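Multifunctional non-homologous end joining DNA repair protein LigD (Mycobacterium tuberculosis, PDB 2IRU) probably acts with Ku to repair DNA double-strand breaks by non-homologous end joining, this N-terminal domain being its manganese-dependent polymerase. Local coordinates at residues A75-L79 against T100-W104; V12-A17 against K29-F33; E68-A72 against T90-P94. All coordinates share one frame. Numbering follows the deposited sequence.

Contact 1: A75-L79 against T100-W104; sequences APPWL and TGLAW
In the primase-polymerase domain of LigD, a proline-rich type I beta turn, P76 to L79, lies against one flank of helix 99-107; A75, P76, W78 and L79 pack on the helix, while P77 only shapes the turn. Its closing bond, L79 N to P76 O, is weak at 3.4 Å, but the prolines stiffen the loop: A75 and P76 are extended (psi 156° and 138°), then P77 and W78 turn (-67°/-20° and -83°/-9°). Residues 100-104 form one helical turn, closed by W104 N to T100 O at 2.9 Å. The CA atoms pair as L79 with G101 (6.8 Å) and P76 with W104 (8.4 Å). No hydrogen bond joins the segments; the contact is apolar and aromatic. W78 (chi1 p, chi2 -103°) swings its indole to the helix, CH2 3.6 Å from T100 CG2 and the ring edge at G101, CZ3 4.1 Å from G101 N. L79 CD2 lies 4.2 Å from G101 CA. W104 (chi1 t, chi2 69°) extends to the loop, where A75 CB is 3.8 Å from its CZ2 and P76 CD 3.3 Å from its NE1. L79 (m, t) adds a CH-pi contact, its CD1 3.7 Å from the centroid of the W104 six-membered ring, 7° off the normal.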
ATOM      1  N   ALA A  75     -18.603 -13.774  -2.105  1.00  7.23           N
ATOM      2  CA  ALA A  75     -17.327 -13.921  -1.343  1.00  7.31           C
ATOM      3  C   ALA A  75     -17.586 -14.805  -0.097  1.00  6.99           C
ATOM      4  O   ALA A  75     -18.730 -14.901   0.386  1.00  6.42           O
ATOM      5  CB  ALA A  75     -16.781 -12.558  -0.949  1.00  7.52           C
ATOM      6  N   PRO A  76     -16.551 -15.447   0.425  1.00  7.90           N
ATOM      7  CA  PRO A  76     -16.734 -16.314   1.616  1.00  7.81           C
ATOM      8  C   PRO A  76     -17.381 -15.596   2.799  1.00  8.20           C
ATOM      9  O   PRO A  76     -17.054 -14.443   3.058  1.00  7.42           O
ATOM     10  CB  PRO A  76     -15.304 -16.737   1.963  1.00  9.09           C
ATOM     11  CG  PRO A  76     -14.623 -16.725   0.651  1.00  9.60           C
ATOM     12  CD  PRO A  76     -15.173 -15.516  -0.085  1.00  7.97           C
ATOM     13  N   PRO A  77     -18.321 -16.274   3.479  1.00  8.80           N
ATOM     14  CA  PRO A  77     -19.032 -15.599   4.593  1.00  8.32           C
ATOM     15  C   PRO A  77     -18.126 -15.300   5.789  1.00  7.39           C
ATOM     16  O   PRO A  77     -18.457 -14.452   6.644  1.00  8.75           O
ATOM     17  CB  PRO A  77     -20.128 -16.607   4.990  1.00  8.62           C
ATOM     18  CG  PRO A  77     -20.112 -17.642   3.928  1.00 12.02           C
ATOM     19  CD  PRO A  77     -18.846 -17.623   3.207  1.00  9.48           C
ATOM     20  N   TRP A  78     -16.998 -16.005   5.861  1.00  7.21           N
ATOM     21  CA  TRP A  78     -16.101 -15.891   7.017  1.00  7.10           C
ATOM     22  C   TRP A  78     -15.154 -14.689   6.940  1.00  6.93           C
ATOM     23  O   TRP A  78     -14.451 -14.365   7.925  1.00  7.00           O
ATOM     24  CB  TRP A  78     -15.324 -17.205   7.222  1.00  7.76           C
ATOM     25  CG  TRP A  78     -14.679 -17.738   5.940  1.00  9.01           C
ATOM     26  CD1 TRP A  78     -15.129 -18.780   5.158  1.00  8.68           C
ATOM     27  CD2 TRP A  78     -13.474 -17.270   5.316  1.00  7.70           C
ATOM     28  NE1 TRP A  78     -14.281 -18.991   4.095  1.00 10.76           N
ATOM     29  CE2 TRP A  78     -13.259 -18.079   4.159  1.00 10.19           C
ATOM     30  CE3 TRP A  78     -12.550 -16.256   5.615  1.00  7.61           C
ATOM     31  CZ2 TRP A  78     -12.161 -17.902   3.305  1.00  9.09           C
ATOM     32  CZ3 TRP A  78     -11.441 -16.068   4.734  1.00  9.04           C
ATOM     33  CH2 TRP A  78     -11.279 -16.884   3.587  1.00  9.51           C
ATOM     34  N   LEU A  79     -15.108 -14.004   5.783  1.00  6.10           N
ATOM     35  CA  LEU A  79     -14.297 -12.782   5.708  1.00  5.87           C
ATOM     36  C   LEU A  79     -14.846 -11.722   6.668  1.00  5.94           C
ATOM     37  O   LEU A  79     -16.061 -11.508   6.743  1.00  6.34           O
ATOM     38  CB  LEU A  79     -14.321 -12.227   4.279  1.00  7.23           C
ATOM     39  CG  LEU A  79     -13.416 -12.960   3.294  1.00  8.21           C
ATOM     40  CD1 LEU A  79     -13.827 -12.555   1.872  1.00 10.74           C
ATOM     41  CD2 LEU A  79     -11.959 -12.578   3.545  1.00  9.23           C
ATOM     42  N   THR A 100      -5.701 -17.045   5.312  1.00  7.50           N
ATOM     43  CA  THR A 100      -6.691 -17.571   4.382  1.00  7.49           C
ATOM     44  C   THR A 100      -7.384 -16.446   3.593  1.00  7.22           C
ATOM     45  O   THR A 100      -7.736 -16.634   2.421  1.00  7.36           O
ATOM     46  CB  THR A 100      -7.695 -18.500   5.069  1.00  8.25           C
ATOM     47  OG1 THR A 100      -6.973 -19.512   5.787  1.00  9.98           O
ATOM     48  CG2 THR A 100      -8.521 -19.197   4.034  1.00  9.49           C
ATOM     49  N   GLY A 101      -7.505 -15.260   4.203  1.00  7.38           N
ATOM     50  CA  GLY A 101      -8.015 -14.103   3.503  1.00  7.47           C
ATOM     51  C   GLY A 101      -7.116 -13.747   2.324  1.00  7.20           C
ATOM     52  O   GLY A 101      -7.573 -13.405   1.238  1.00  7.25           O
ATOM     53  N   LEU A 102      -5.798 -13.797   2.555  1.00  5.80           N
ATOM     54  CA  LEU A 102      -4.861 -13.526   1.455  1.00  6.53           C
ATOM     55  C   LEU A 102      -4.896 -14.646   0.400  1.00  7.47           C
ATOM     56  O   LEU A 102      -4.690 -14.378  -0.779  1.00  7.21           O
ATOM     57  CB  LEU A 102      -3.446 -13.313   1.978  1.00  6.81           C
ATOM     58  CG  LEU A 102      -3.239 -11.960   2.644  1.00  8.76           C
ATOM     59  CD1 LEU A 102      -1.966 -11.911   3.456  1.00 10.54           C
ATOM     60  CD2 LEU A 102      -3.278 -10.805   1.637  1.00  6.40           C
ATOM     61  N   ALA A 103      -5.133 -15.881   0.836  1.00  7.33           N
ATOM     62  CA  ALA A 103      -5.400 -16.962  -0.134  1.00  6.87           C
ATOM     63  C   ALA A 103      -6.611 -16.619  -1.040  1.00  6.71           C
ATOM     64  O   ALA A 103      -6.602 -16.885  -2.254  1.00  6.11           O
ATOM     65  CB  ALA A 103      -5.572 -18.284   0.569  1.00  6.88           C
ATOM     66  N   TRP A 104      -7.666 -16.043  -0.443  1.00  6.02           N
ATOM     67  CA  TRP A 104      -8.851 -15.588  -1.210  1.00  6.54           C
ATOM     68  C   TRP A 104      -8.438 -14.461  -2.176  1.00  7.02           C
ATOM     69  O   TRP A 104      -8.787 -14.479  -3.355  1.00  6.02           O
ATOM     70  CB  TRP A 104      -9.945 -15.088  -0.236  1.00  6.89           C
ATOM     71  CG  TRP A 104     -11.116 -14.522  -0.939  1.00  6.73           C
ATOM     72  CD1 TRP A 104     -12.040 -15.206  -1.705  1.00  8.94           C
ATOM     73  CD2 TRP A 104     -11.441 -13.134  -1.058  1.00  9.34           C
ATOM     74  NE1 TRP A 104     -12.956 -14.320  -2.229  1.00  8.54           N
ATOM     75  CE2 TRP A 104     -12.621 -13.046  -1.838  1.00  9.08           C
ATOM     76  CE3 TRP A 104     -10.882 -11.952  -0.524  1.00  9.40           C
ATOM     77  CZ2 TRP A 104     -13.232 -11.808  -2.132  1.00  8.80           C
ATOM     78  CZ3 TRP A 104     -11.468 -10.737  -0.798  1.00  9.35           C
ATOM     79  CH2 TRP A 104     -12.657 -10.666  -1.588  1.00  9.94           C
TER

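Contact 2: V12-A17 against K29-F33; sequences VTLTNA and KSDIF
The segment 12-17 runs as an extended strand-like chain from V12 to T15, bends at N16 with left-handed angles (51°/48°), and reaches A17 in helical values (-48°/-35°). Against it stands the first turn of helix 29-47, with F33 N bonded to K29 O at 2.8 Å. The chains converge toward the helix start: L14 and F33 CA atoms are 7.7 Å apart, those of A17 and S30 4.7 Å. There A17 O accepts S30 N at 3.0 Å (152°), using an amide that the first helical turn leaves without an intrahelical acceptor. The small side chains of A17 and S30 permit this closeness, CB to CB 4.1 Å. F33 (chi1 t, chi2 74°) presents one ring face to L14 (t, p), whose CB makes a CH-pi contact 4.0 Å from the ring centroid; V12 CG1 meets the ring edge, 4.2 Å from F33 CE1. K29 (m, t, p, t) stretches past L14, its CE 4.0 Å from L14 CD1, and its NZ donates a hydrogen bond to T15 O at 2.8 Å. Water 1 accepts from K29 NZ (2.8 Å) and donates to N16 OD1 (2.9 Å). Q107 OE1 accepts hydrogen bonds from K29 NZ and T15 N. The lysine thus pairs an aliphatic stem with an ammonium group satisfied by neutral oxygens, tying the N-terminal arm, whose N16 and A17 are probably DNA-binding, to the helix.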
ATOM      1  N   VAL A  12     -10.086 -21.816   1.265  1.00  6.52           N
ATOM      2  CA  VAL A  12     -10.076 -21.306  -0.110  1.00  6.52           C
ATOM      3  C   VAL A  12      -9.543 -22.394  -1.006  1.00  6.49           C
ATOM      4  O   VAL A  12      -8.541 -23.038  -0.681  1.00  6.26           O
ATOM      5  CB  VAL A  12      -9.179 -20.057  -0.228  1.00  6.86           C
ATOM      6  CG1 VAL A  12      -8.944 -19.615  -1.714  1.00  8.31           C
ATOM      7  CG2 VAL A  12      -9.814 -18.938   0.554  1.00  9.70           C
ATOM      8  N   THR A  13     -10.240 -22.582  -2.118  1.00  5.06           N
ATOM      9  CA  THR A  13      -9.832 -23.564  -3.129  1.00  5.84           C
ATOM     10  C   THR A  13      -9.215 -22.796  -4.334  1.00  6.45           C
ATOM     11  O   THR A  13      -9.873 -21.978  -4.997  1.00  7.71           O
ATOM     12  CB  THR A  13     -11.017 -24.448  -3.619  1.00  4.90           C
ATOM     13  OG1 THR A  13     -11.623 -25.153  -2.506  1.00  6.80           O
ATOM     14  CG2 THR A  13     -10.492 -25.461  -4.658  1.00  7.91           C
ATOM     15  N   LEU A  14      -7.942 -23.040  -4.597  1.00  5.29           N
ATOM     16  CA  LEU A  14      -7.309 -22.426  -5.752  1.00  5.45           C
ATOM     17  C   LEU A  14      -7.803 -23.173  -7.012  1.00  6.37           C
ATOM     18  O   LEU A  14      -7.730 -24.401  -7.109  1.00  7.61           O
ATOM     19  CB  LEU A  14      -5.768 -22.539  -5.679  1.00  5.55           C
ATOM     20  CG  LEU A  14      -4.981 -21.916  -6.817  1.00  5.98           C
ATOM     21  CD1 LEU A  14      -5.198 -20.388  -6.883  1.00 10.12           C
ATOM     22  CD2 LEU A  14      -3.462 -22.276  -6.706  1.00  6.46           C
ATOM     23  N   THR A  15      -8.327 -22.401  -7.954  1.00  6.68           N
ATOM     24  CA  THR A  15      -8.674 -22.925  -9.263  1.00  6.32           C
ATOM     25  C   THR A  15      -7.756 -22.382 -10.350  1.00  5.66           C
ATOM     26  O   THR A  15      -7.141 -21.336 -10.160  1.00  6.36           O
ATOM     27  CB  THR A  15     -10.143 -22.593  -9.680  1.00  6.89           C
ATOM     28  OG1 THR A  15     -10.256 -21.178  -9.862  1.00 10.16           O
ATOM     29  CG2 THR A  15     -11.138 -23.120  -8.608  1.00  7.91           C
ATOM     30  N   ASN A  16      -7.658 -23.150 -11.449  1.00  5.95           N
ATOM     31  CA  ASN A  16      -6.816 -22.769 -12.570  1.00  6.52           C
ATOM     32  C   ASN A  16      -5.384 -22.417 -12.109  1.00  6.55           C
ATOM     33  O   ASN A  16      -4.807 -21.373 -12.510  1.00  6.75           O
ATOM     34  CB  ASN A  16      -7.413 -21.577 -13.304  1.00  7.40           C
ATOM     35  CG  ASN A  16      -8.833 -21.857 -13.802  1.00 10.49           C
ATOM     36  OD1 ASN A  16      -9.780 -21.218 -13.346  1.00 19.28           O
ATOM     37  ND2 ASN A  16      -8.993 -22.886 -14.608  1.00 10.66           N
ATOM     38  N   ALA A  17      -4.805 -23.286 -11.279  1.00  6.82           N
ATOM     39  CA  ALA A  17      -3.401 -23.099 -10.785  1.00  7.24           C
ATOM     40  C   ALA A  17      -2.359 -22.775 -11.860  1.00  6.72           C
ATOM     41  O   ALA A  17      -1.376 -22.026 -11.604  1.00  7.12           O
ATOM     42  CB  ALA A  17      -2.940 -24.325  -9.971  1.00  7.68           C
ATOM     43  N   LYS A  29      -1.121 -18.403 -11.361  1.00  6.94           N
ATOM     44  CA  LYS A  29      -1.965 -18.310 -10.168  1.00  7.50           C
ATOM     45  C   LYS A  29      -1.315 -19.062  -9.005  1.00  7.12           C
ATOM     46  O   LYS A  29      -1.298 -18.549  -7.884  1.00  6.86           O
ATOM     47  CB  LYS A  29      -3.362 -18.850 -10.440  1.00  8.32           C
ATOM     48  CG  LYS A  29      -4.216 -17.980 -11.299  1.00  9.75           C
ATOM     49  CD  LYS A  29      -5.672 -18.448 -11.264  1.00  7.93           C
ATOM     50  CE  LYS A  29      -6.381 -18.146  -9.915  1.00 10.50           C
ATOM     51  NZ  LYS A  29      -7.860 -18.639  -9.808  1.00  8.35           N
ATOM     52  N   SER A  30      -0.727 -20.231  -9.267  1.00  7.71           N
ATOM     53  CA  SER A  30      -0.023 -21.002  -8.217  1.00  7.98           C
ATOM     54  C   SER A  30       1.125 -20.188  -7.589  1.00  7.08           C
ATOM     55  O   SER A  30       1.289 -20.151  -6.353  1.00  7.30           O
ATOM     56  CB  SER A  30       0.496 -22.335  -8.768  1.00  9.55           C
ATOM     57  OG  SER A  30       1.057 -23.124  -7.738  1.00 14.51           O
ATOM     58  N   ASP A  31       1.893 -19.526  -8.441  1.00  6.68           N
ATOM     59  CA  ASP A  31       2.977 -18.654  -7.953  1.00  6.11           C
ATOM     60  C   ASP A  31       2.433 -17.600  -6.989  1.00  7.61           C
ATOM     61  O   ASP A  31       3.036 -17.312  -5.938  1.00  7.13           O
ATOM     62  CB  ASP A  31       3.660 -17.938  -9.116  1.00  7.69           C
ATOM     63  CG  ASP A  31       4.522 -18.877  -9.968  1.00  8.43           C
ATOM     64  OD1 ASP A  31       5.122 -19.835  -9.421  1.00  6.54           O
ATOM     65  OD2 ASP A  31       4.624 -18.601 -11.175  1.00  6.36           O
ATOM     66  N   ILE A  32       1.337 -16.978  -7.398  1.00  6.42           N
ATOM     67  CA  ILE A  32       0.730 -15.896  -6.608  1.00  8.14           C
ATOM     68  C   ILE A  32       0.151 -16.400  -5.272  1.00  7.85           C
ATOM     69  O   ILE A  32       0.309 -15.753  -4.205  1.00  7.32           O
ATOM     70  CB  ILE A  32      -0.275 -15.125  -7.517  1.00 10.11           C
ATOM     71  CG1 ILE A  32       0.466 -14.531  -8.757  1.00  9.05           C
ATOM     72  CG2 ILE A  32      -1.076 -14.103  -6.774  1.00 13.70           C
ATOM     73  CD1 ILE A  32       1.634 -13.657  -8.463  1.00 22.61           C
ATOM     74  N   PHE A  33      -0.498 -17.564  -5.337  1.00  7.01           N
ATOM     75  CA  PHE A  33      -1.045 -18.234  -4.147  1.00  7.44           C
ATOM     76  C   PHE A  33       0.077 -18.472  -3.132  1.00  6.69           C
ATOM     77  O   PHE A  33      -0.031 -18.154  -1.933  1.00  7.51           O
ATOM     78  CB  PHE A  33      -1.704 -19.550  -4.595  1.00  7.13           C
ATOM     79  CG  PHE A  33      -2.670 -20.170  -3.584  1.00 10.15           C
ATOM     80  CD1 PHE A  33      -3.942 -19.626  -3.357  1.00  8.45           C
ATOM     81  CD2 PHE A  33      -2.340 -21.381  -2.972  1.00 13.13           C
ATOM     82  CE1 PHE A  33      -4.849 -20.281  -2.485  1.00  9.20           C
ATOM     83  CE2 PHE A  33      -3.247 -22.020  -2.105  1.00 13.92           C
ATOM     84  CZ  PHE A  33      -4.490 -21.456  -1.878  1.00 12.39           C
TER
HETATM   85  O   HOH W   1      -9.265 -18.570 -12.173  1.00 15.23           O

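Contact 3: E68-A72 against T90-P94; sequences EKQLA and TTTYP
Strand 91-95, half of a two-stranded antiparallel hairpin with strand 80-84, is flanked here by the irregular chain 68-72 as it leaves strand 66-68. That chain kinks at K69 (-117°/-67°) and extends again through Q70 (-50°/143°) and L71 (-87°/111°); its closest CA pair with the strand is Q70 and Y93, 5.1 Å apart. T90 leads in from the loop and hardly touches. At T91 the beta-branched side chain, suited to an extended backbone, sets CG2 4.1 Å from K69 CB, while T91 CA lies 3.4 Å from Q70 OE1. T92 carries the polar heart of the contact. Its N donates to Q70 OE1 (2.8 Å, 166°), and its O accepts L71 N (2.8 Å, 151°) with a CA-H...O contact from Q70 CA at 3.3 Å. Q70 (t, p) folds its amide back so that a side chain stands in for a strand partner; water 2 bridges Q70 NE2 (3.3 Å) and T92 OG1 (2.6 Å), which is also bonded to T83 OG1. Y93 starts with CB pointing away, but chi1 m and chi2 -101° bring its ring back, CE1 3.6 Å from K69 CB. K69 NZ is hydrogen-bonded to T53 OG1, and its side chain touches T239, a probable substrate-binding residue; K69 and Q70, like T90 and T91, fall in predicted DNA-binding stretches. P94, which has no amide hydrogen to offer, brings its CD to van der Waals distance of K69 O, 3.7 Å, and packs its apolar ring on L71, CB lying 3.9 Å from L71 CD1.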
ATOM      1  N   GLU A  68     -12.394  -3.205  -7.233  1.00  5.30           N
ATOM      2  CA  GLU A  68     -13.599  -3.681  -6.571  1.00  6.41           C
ATOM      3  C   GLU A  68     -13.497  -3.238  -5.116  1.00  7.41           C
ATOM      4  O   GLU A  68     -12.423  -3.371  -4.517  1.00  6.73           O
ATOM      5  CB  GLU A  68     -13.714  -5.213  -6.680  1.00  7.50           C
ATOM      6  CG  GLU A  68     -15.122  -5.702  -6.361  1.00  8.50           C
ATOM      7  CD  GLU A  68     -15.321  -7.193  -6.590  1.00  7.29           C
ATOM      8  OE1 GLU A  68     -14.318  -7.894  -6.936  1.00  9.01           O
ATOM      9  OE2 GLU A  68     -16.501  -7.652  -6.398  1.00  4.80           O
ATOM     10  N   LYS A  69     -14.577  -2.661  -4.600  1.00  7.64           N
ATOM     11  CA  LYS A  69     -14.578  -2.141  -3.233  1.00  7.75           C
ATOM     12  C   LYS A  69     -15.595  -2.912  -2.401  1.00  6.96           C
ATOM     13  O   LYS A  69     -15.224  -3.670  -1.493  1.00  6.96           O
ATOM     14  CB  LYS A  69     -14.868  -0.637  -3.221  1.00  9.08           C
ATOM     15  CG  LYS A  69     -13.726   0.133  -3.832  1.00  9.94           C
ATOM     16  CD  LYS A  69     -14.047   1.634  -3.941  1.00 12.35           C
ATOM     17  CE  LYS A  69     -12.804   2.393  -4.447  1.00 16.68           C
ATOM     18  NZ  LYS A  69     -11.684   2.362  -3.434  1.00 19.88           N
ATOM     19  N   GLN A  70     -16.874  -2.751  -2.726  1.00  6.74           N
ATOM     20  CA  GLN A  70     -17.894  -3.551  -2.029  1.00  7.04           C
ATOM     21  C   GLN A  70     -17.511  -5.061  -2.039  1.00  6.90           C
ATOM     22  O   GLN A  70     -16.956  -5.586  -3.020  1.00  7.36           O
ATOM     23  CB  GLN A  70     -19.265  -3.362  -2.705  1.00  6.65           C
ATOM     24  CG  GLN A  70     -20.439  -4.097  -2.053  1.00  7.62           C
ATOM     25  CD  GLN A  70     -20.987  -3.416  -0.811  1.00  9.58           C
ATOM     26  OE1 GLN A  70     -20.733  -2.248  -0.578  1.00 10.04           O
ATOM     27  NE2 GLN A  70     -21.803  -4.148  -0.034  1.00 14.49           N
ATOM     28  N   LEU A  71     -17.809  -5.737  -0.930  1.00  6.93           N
ATOM     29  CA  LEU A  71     -17.614  -7.175  -0.806  1.00  6.87           C
ATOM     30  C   LEU A  71     -18.862  -7.899  -1.321  1.00  5.29           C
ATOM     31  O   LEU A  71     -19.901  -7.867  -0.668  1.00  6.15           O
ATOM     32  CB  LEU A  71     -17.341  -7.574   0.661  1.00  6.37           C
ATOM     33  CG  LEU A  71     -16.895  -9.056   0.810  1.00  5.72           C
ATOM     34  CD1 LEU A  71     -15.682  -9.456  -0.062  1.00  9.25           C
ATOM     35  CD2 LEU A  71     -16.609  -9.385   2.283  1.00  7.95           C
ATOM     36  N   ALA A  72     -18.709  -8.581  -2.450  1.00  5.68           N
ATOM     37  CA  ALA A  72     -19.830  -9.292  -3.096  1.00  6.36           C
ATOM     38  C   ALA A  72     -20.379 -10.410  -2.198  1.00  6.54           C
ATOM     39  O   ALA A  72     -19.576 -11.064  -1.462  1.00  6.03           O
ATOM     40  CB  ALA A  72     -19.390  -9.877  -4.425  1.00  5.64           C
ATOM     41  N   THR A  90     -23.036   4.077   0.641  1.00 21.31           N
ATOM     42  CA  THR A  90     -22.429   3.305   1.719  1.00 18.04           C
ATOM     43  C   THR A  90     -21.733   2.081   1.095  1.00 15.97           C
ATOM     44  O   THR A  90     -22.235   1.504   0.123  1.00 16.84           O
ATOM     45  CB  THR A  90     -23.495   2.878   2.761  1.00 18.61           C
ATOM     46  OG1 THR A  90     -23.851   3.999   3.596  1.00 17.87           O
ATOM     47  CG2 THR A  90     -22.994   1.778   3.627  1.00 17.28           C
ATOM     48  N   THR A  91     -20.565   1.710   1.606  1.00 12.42           N
ATOM     49  CA  THR A  91     -19.811   0.588   0.990  1.00 10.23           C
ATOM     50  C   THR A  91     -19.335  -0.339   2.076  1.00  9.10           C
ATOM     51  O   THR A  91     -18.775   0.116   3.064  1.00  8.91           O
ATOM     52  CB  THR A  91     -18.578   1.099   0.231  1.00 10.46           C
ATOM     53  OG1 THR A  91     -18.999   1.997  -0.810  1.00 13.17           O
ATOM     54  CG2 THR A  91     -17.786  -0.074  -0.391  1.00 10.44           C
ATOM     55  N   THR A  92     -19.578  -1.631   1.916  1.00  6.95           N
ATOM     56  CA  THR A  92     -19.109  -2.592   2.895  1.00  6.24           C
ATOM     57  C   THR A  92     -17.895  -3.312   2.305  1.00  6.27           C
ATOM     58  O   THR A  92     -17.995  -3.934   1.266  1.00  5.92           O
ATOM     59  CB  THR A  92     -20.220  -3.619   3.240  1.00  7.11           C
ATOM     60  OG1 THR A  92     -21.341  -2.928   3.823  1.00  6.56           O
ATOM     61  CG2 THR A  92     -19.663  -4.655   4.202  1.00  7.67           C
ATOM     62  N   TYR A  93     -16.738  -3.163   2.933  1.00  4.75           N
ATOM     63  CA  TYR A  93     -15.483  -3.733   2.436  1.00  6.36           C
ATOM     64  C   TYR A  93     -15.060  -4.983   3.189  1.00  5.04           C
ATOM     65  O   TYR A  93     -15.386  -5.091   4.365  1.00  6.45           O
ATOM     66  CB  TYR A  93     -14.348  -2.743   2.682  1.00  5.83           C
ATOM     67  CG  TYR A  93     -14.343  -1.480   1.874  1.00  5.60           C
ATOM     68  CD1 TYR A  93     -13.495  -1.374   0.763  1.00  7.29           C
ATOM     69  CD2 TYR A  93     -15.113  -0.370   2.272  1.00  7.56           C
ATOM     70  CE1 TYR A  93     -13.417  -0.178   0.045  1.00  7.52           C
ATOM     71  CE2 TYR A  93     -15.053   0.820   1.544  1.00  8.89           C
ATOM     72  CZ  TYR A  93     -14.203   0.891   0.439  1.00  8.93           C
ATOM     73  OH  TYR A  93     -14.125   2.080  -0.267  1.00 10.84           O
ATOM     74  N   PRO A  94     -14.235  -5.870   2.550  1.00  5.59           N
ATOM     75  CA  PRO A  94     -13.614  -6.954   3.322  1.00  5.96           C
ATOM     76  C   PRO A  94     -12.481  -6.329   4.136  1.00  6.33           C
ATOM     77  O   PRO A  94     -11.950  -5.295   3.752  1.00  7.15           O
ATOM     78  CB  PRO A  94     -13.001  -7.869   2.250  1.00  4.41           C
ATOM     79  CG  PRO A  94     -12.780  -6.960   1.029  1.00  4.22           C
ATOM     80  CD  PRO A  94     -13.764  -5.804   1.150  1.00  5.40           C
TER
HETATM   81  O   HOH W   2     -22.974  -1.880   2.040  1.00 34.41           O

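Along the chain contact 2 closes before the others open, while contacts 1 and 3 interleave: 68-72, 75-79, 90-94, then 100-104, strand 91-95 being followed after a short connection by helix 99-107. Contact 1 lies on the same side of the chain's centre as each of the others. Contacts 1 and 3 have centres about 13 Å apart and meet where W104 CH2 is 3.6 Å from L71 CD1. Contacts 1 and 2, whose centres are about 14 Å apart, join across helix 99-107, with A103 CB 3.7 Å from F33 CE1. Contacts 2 and 3, centres about 23 Å apart, do not touch. Helix 99-107 thus packs against V12 and F33 on one hand and L71 and L79 on the other.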